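Local structure of pyridoxal 5'-phosphate synthase subunit PdxT (Thermus thermophilus, 2YWD) at residues 144-149 with 158-163; 162-167 with 184-188. The protein probably hydrolyses glutamine to glutamate and ammonia, the ammonia being channelled to the partner subunit PdxS for pyridoxal 5'-phosphate synthesis. All blocks are in the same frame, centred on the assembly; numbering follows the deposited sequence.

Contact 1: 144-149 with 158-163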
# COMPACT_ATOMS: atom_id res chain seq x y z
N LEU A 144 -10.21 11.60 -4.63
CA LEU A 144 -9.45 11.71 -3.40
C LEU A 144 -10.06 12.74 -2.46
O LEU A 144 -10.52 13.80 -2.91
CB LEU A 144 -8.00 12.11 -3.70
CG LEU A 144 -7.22 11.18 -4.64
CD1 LEU A 144 -5.83 11.75 -4.89
CD2 LEU A 144 -7.13 9.79 -4.04
N GLY A 145 -10.08 12.44 -1.17
CA GLY A 145 -10.63 13.37 -0.20
C GLY A 145 -9.74 14.59 -0.06
O GLY A 145 -8.59 14.58 -0.50
N GLU A 146 -10.27 15.64 0.55
CA GLU A 146 -9.53 16.89 0.73
C GLU A 146 -8.25 16.75 1.55
O GLU A 146 -7.27 17.47 1.32
CB GLU A 146 -10.45 17.94 1.37
CG GLU A 146 -9.81 19.31 1.52
CD GLU A 146 -10.81 20.37 1.96
OE1 GLU A 146 -11.75 20.65 1.19
OE2 GLU A 146 -10.65 20.91 3.08
N GLY A 147 -8.24 15.83 2.51
CA GLY A 147 -7.05 15.65 3.33
C GLY A 147 -6.00 14.71 2.75
O GLY A 147 -5.08 14.29 3.45
N VAL A 148 -6.13 14.39 1.47
CA VAL A 148 -5.18 13.49 0.81
C VAL A 148 -4.19 14.23 -0.06
O VAL A 148 -4.56 15.08 -0.88
CB VAL A 148 -5.92 12.44 -0.04
CG1 VAL A 148 -4.91 11.47 -0.65
CG2 VAL A 148 -6.93 11.69 0.81
N GLU A 149 -2.91 13.92 0.11
CA GLU A 149 -1.85 14.56 -0.66
C GLU A 149 -1.39 13.68 -1.82
O GLU A 149 -1.20 12.47 -1.66
CB GLU A 149 -0.68 14.87 0.28
CG GLU A 149 0.57 15.40 -0.40
CD GLU A 149 1.62 15.85 0.60
OE1 GLU A 149 1.87 15.10 1.58
OE2 GLU A 149 2.21 16.93 0.41
N PRO A 158 -3.18 10.73 -10.31
CA PRO A 158 -2.50 10.40 -9.05
C PRO A 158 -2.17 8.91 -9.00
O PRO A 158 -3.04 8.08 -9.28
CB PRO A 158 -3.53 10.78 -7.99
CG PRO A 158 -4.30 11.88 -8.64
CD PRO A 158 -4.49 11.35 -10.04
N VAL A 159 -0.93 8.57 -8.65
CA VAL A 159 -0.52 7.17 -8.54
C VAL A 159 0.16 6.87 -7.20
O VAL A 159 0.37 5.71 -6.86
CB VAL A 159 0.43 6.76 -9.70
CG1 VAL A 159 -0.33 6.83 -11.02
CG2 VAL A 159 1.66 7.64 -9.73
N LEU A 160 0.51 7.92 -6.47
CA LEU A 160 1.11 7.77 -5.14
C LEU A 160 0.45 8.84 -4.28
O LEU A 160 0.56 10.03 -4.57
CB LEU A 160 2.62 8.00 -5.16
CG LEU A 160 3.29 7.88 -3.78
CD1 LEU A 160 3.12 6.45 -3.25
CD2 LEU A 160 4.77 8.22 -3.86
N VAL A 161 -0.26 8.42 -3.24
CA VAL A 161 -0.95 9.37 -2.38
C VAL A 161 -0.66 9.12 -0.91
O VAL A 161 -0.32 8.01 -0.51
CB VAL A 161 -2.48 9.31 -2.59
CG1 VAL A 161 -2.81 9.57 -4.06
CG2 VAL A 161 -3.01 7.94 -2.17
N ARG A 162 -0.81 10.17 -0.11
CA ARG A 162 -0.55 10.07 1.32
C ARG A 162 -1.61 10.79 2.15
O ARG A 162 -2.08 11.86 1.79
CB ARG A 162 0.83 10.66 1.64
CG ARG A 162 1.14 10.75 3.14
CD ARG A 162 2.53 11.30 3.40
NE ARG A 162 2.77 11.46 4.84
CZ ARG A 162 3.92 11.86 5.38
NH1 ARG A 162 4.97 12.14 4.61
NH2 ARG A 162 4.03 11.97 6.69
N GLN A 163 -1.98 10.16 3.26
CA GLN A 163 -2.95 10.72 4.19
C GLN A 163 -2.39 10.43 5.57
O GLN A 163 -2.59 9.34 6.11
CB GLN A 163 -4.31 10.03 4.02
CG GLN A 163 -5.34 10.45 5.06
CD GLN A 163 -6.62 9.65 4.95
OE1 GLN A 163 -7.38 9.80 3.99
NE2 GLN A 163 -6.86 8.79 5.93
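This is an antiparallel edge-strand pairing, made where the chain leaves the small sheet that ends in strand 140-144 and enters 149-154, an outermost strand of the large mixed sheet. E149 and R162 form a hydrogen-bonded pair, with CA atoms 5.1 Å apart: E149 N donates to R162 O at 2.8 Å, and R162 N returns a bond to E149 O, also at 2.8 Å. The same E149 O lies 3.2 Å from V161 CA in a CA-H...O contact. From this pair the side chains of E149 and R162 leave on one face of the sheet, while V161 points to the other. Entry into the strand is set by a type I turn from G145 to V148, closed by V148 N on G145 O at 3.2 Å, which turns the chain between the two sheets. Strand 157-163 is itself interrupted by a classic beta bulge, V159 and L160 both facing A152, a common way for a strand to change direction without losing its neighbour. L144 CD1 bridges the bulge, 4.0 Å from P158 CB before it and 3.8 Å from V161 CG1 after it; V148 CG1 lies 3.8 Å from V161 CB. At the far end V148 CG2 packs 3.7 Å from Q163 OE1; the amide of Q163 is hydrogen-bonded to the backbone of V102 and E104, tying the end of strand 157-163 to the small sheet.

Contact 2: 162-167 with 184-188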
# COMPACT_ATOMS: atom_id res chain seq x y z
N ARG A 162 -0.81 10.17 -0.11
CA ARG A 162 -0.55 10.07 1.32
C ARG A 162 -1.61 10.79 2.15
O ARG A 162 -2.08 11.86 1.79
CB ARG A 162 0.83 10.66 1.64
CG ARG A 162 1.14 10.75 3.14
CD ARG A 162 2.53 11.30 3.40
NE ARG A 162 2.77 11.46 4.84
CZ ARG A 162 3.92 11.86 5.38
NH1 ARG A 162 4.97 12.14 4.61
NH2 ARG A 162 4.03 11.97 6.69
N GLN A 163 -1.98 10.16 3.26
CA GLN A 163 -2.95 10.72 4.19
C GLN A 163 -2.39 10.43 5.57
O GLN A 163 -2.59 9.34 6.11
CB GLN A 163 -4.31 10.03 4.02
CG GLN A 163 -5.34 10.45 5.06
CD GLN A 163 -6.62 9.65 4.95
OE1 GLN A 163 -7.38 9.80 3.99
NE2 GLN A 163 -6.86 8.79 5.93
N GLY A 164 -1.68 11.40 6.13
CA GLY A 164 -1.09 11.20 7.44
C GLY A 164 -0.03 10.13 7.37
O GLY A 164 0.93 10.24 6.60
N LYS A 165 -0.19 9.07 8.15
CA LYS A 165 0.77 7.98 8.15
C LYS A 165 0.35 6.81 7.27
O LYS A 165 0.83 5.69 7.43
CB LYS A 165 1.02 7.50 9.59
CG LYS A 165 1.89 8.47 10.38
CD LYS A 165 2.13 7.98 11.80
CE LYS A 165 3.21 8.81 12.49
NZ LYS A 165 2.89 10.26 12.49
N VAL A 166 -0.56 7.09 6.34
CA VAL A 166 -1.06 6.08 5.40
C VAL A 166 -0.56 6.46 4.01
O VAL A 166 -0.84 7.56 3.52
CB VAL A 166 -2.60 6.03 5.38
CG1 VAL A 166 -3.08 5.02 4.34
CG2 VAL A 166 -3.13 5.66 6.75
N LEU A 167 0.17 5.55 3.38
CA LEU A 167 0.73 5.77 2.06
C LEU A 167 0.19 4.70 1.12
O LEU A 167 0.06 3.54 1.52
CB LEU A 167 2.26 5.67 2.14
CG LEU A 167 3.07 5.98 0.89
CD1 LEU A 167 2.90 7.45 0.52
CD2 LEU A 167 4.54 5.67 1.15
N TYR A 184 11.35 6.28 2.42
CA TYR A 184 10.47 7.43 2.61
C TYR A 184 9.36 7.02 3.58
O TYR A 184 9.00 7.77 4.49
CB TYR A 184 9.86 7.85 1.26
CG TYR A 184 8.80 8.92 1.36
CD1 TYR A 184 9.14 10.26 1.53
CD2 TYR A 184 7.44 8.58 1.31
CE1 TYR A 184 8.15 11.25 1.64
CE2 TYR A 184 6.46 9.56 1.42
CZ TYR A 184 6.81 10.89 1.58
OH TYR A 184 5.83 11.85 1.70
N PHE A 185 8.82 5.82 3.37
CA PHE A 185 7.76 5.29 4.22
C PHE A 185 8.24 5.06 5.66
O PHE A 185 7.57 5.45 6.62
CB PHE A 185 7.21 3.98 3.64
CG PHE A 185 6.24 3.27 4.56
CD1 PHE A 185 5.12 3.93 5.06
CD2 PHE A 185 6.47 1.95 4.94
CE1 PHE A 185 4.23 3.28 5.92
CE2 PHE A 185 5.59 1.29 5.80
CZ PHE A 185 4.47 1.96 6.29
N LEU A 186 9.41 4.44 5.81
CA LEU A 186 9.94 4.18 7.14
C LEU A 186 10.20 5.48 7.89
O LEU A 186 10.00 5.56 9.11
CB LEU A 186 11.22 3.35 7.06
CG LEU A 186 11.07 1.97 6.43
CD1 LEU A 186 12.35 1.17 6.67
CD2 LEU A 186 9.88 1.24 7.05
N GLU A 187 10.65 6.50 7.17
CA GLU A 187 10.93 7.79 7.78
C GLU A 187 9.64 8.41 8.34
O GLU A 187 9.62 8.91 9.46
CB GLU A 187 11.57 8.74 6.76
CG GLU A 187 13.00 8.38 6.38
CD GLU A 187 14.02 8.80 7.43
OE1 GLU A 187 14.27 10.01 7.57
OE2 GLU A 187 14.58 7.91 8.12
N LEU A 188 8.56 8.35 7.56
CA LEU A 188 7.30 8.92 8.03
C LEU A 188 6.69 8.07 9.15
O LEU A 188 5.89 8.57 9.95
CB LEU A 188 6.32 9.07 6.86
CG LEU A 188 5.60 7.86 6.24
CD1 LEU A 188 4.44 7.43 7.13
CD2 LEU A 188 5.07 8.25 4.86
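Helix 180-189 lies against one face of the large sheet, and its residues 184-188 meet both arms and the turn of the hairpin joining strands 157-163 and 166-169. Y184 comes first: its hydroxyl accepts a hydrogen bond from the guanidinium, R162 NH1 to Y184 OH at 3.0 Å, and Y184 CD2 at the ring edge lies 4.1 Å from L167 CD2. The guanidinium is also held by its own turn: R162 NE donates to G164 O at 2.8 Å, G164 lying in the type II' turn from Q163 to V166 with the positive phi that turn needs. F185 continues the apolar layer, its CB 4.0 Å from L167 CD2, and its ring meets F78 of strand 76-80. One turn after Y184, L188 sets its CB over a face of the guanidinium, 3.7 Å from R162 NH2, and its CD1 4.2 Å from K165 CB. Such a helix packed on a beta sheet is characteristic of the alpha/beta core of class I glutamine amidotransferases.

Overall arrangement
A general principle is at work here: one strand can serve two interfaces, pairing through its backbone on one side while a side chain, here R162, reaches a helix over the sheet. Contacts 1 and 2, their centres about 11 Å apart, share R162 and Q163 on strand 157-163; along the chain, contact 2 begins where contact 1 ends. Contact 1 joins that strand to its edge neighbour 149-154, whereas contact 2 follows it round the hairpin into 166-169 and out to helix 180-189. L160 CD1 and L167 CD1, 3.9 Å apart, link the two directly. Along the chain, H172 and E174, the predicted charge-relay residues, come between strand 166-169 and that helix, so the hairpin leads into the probable catalytic segment.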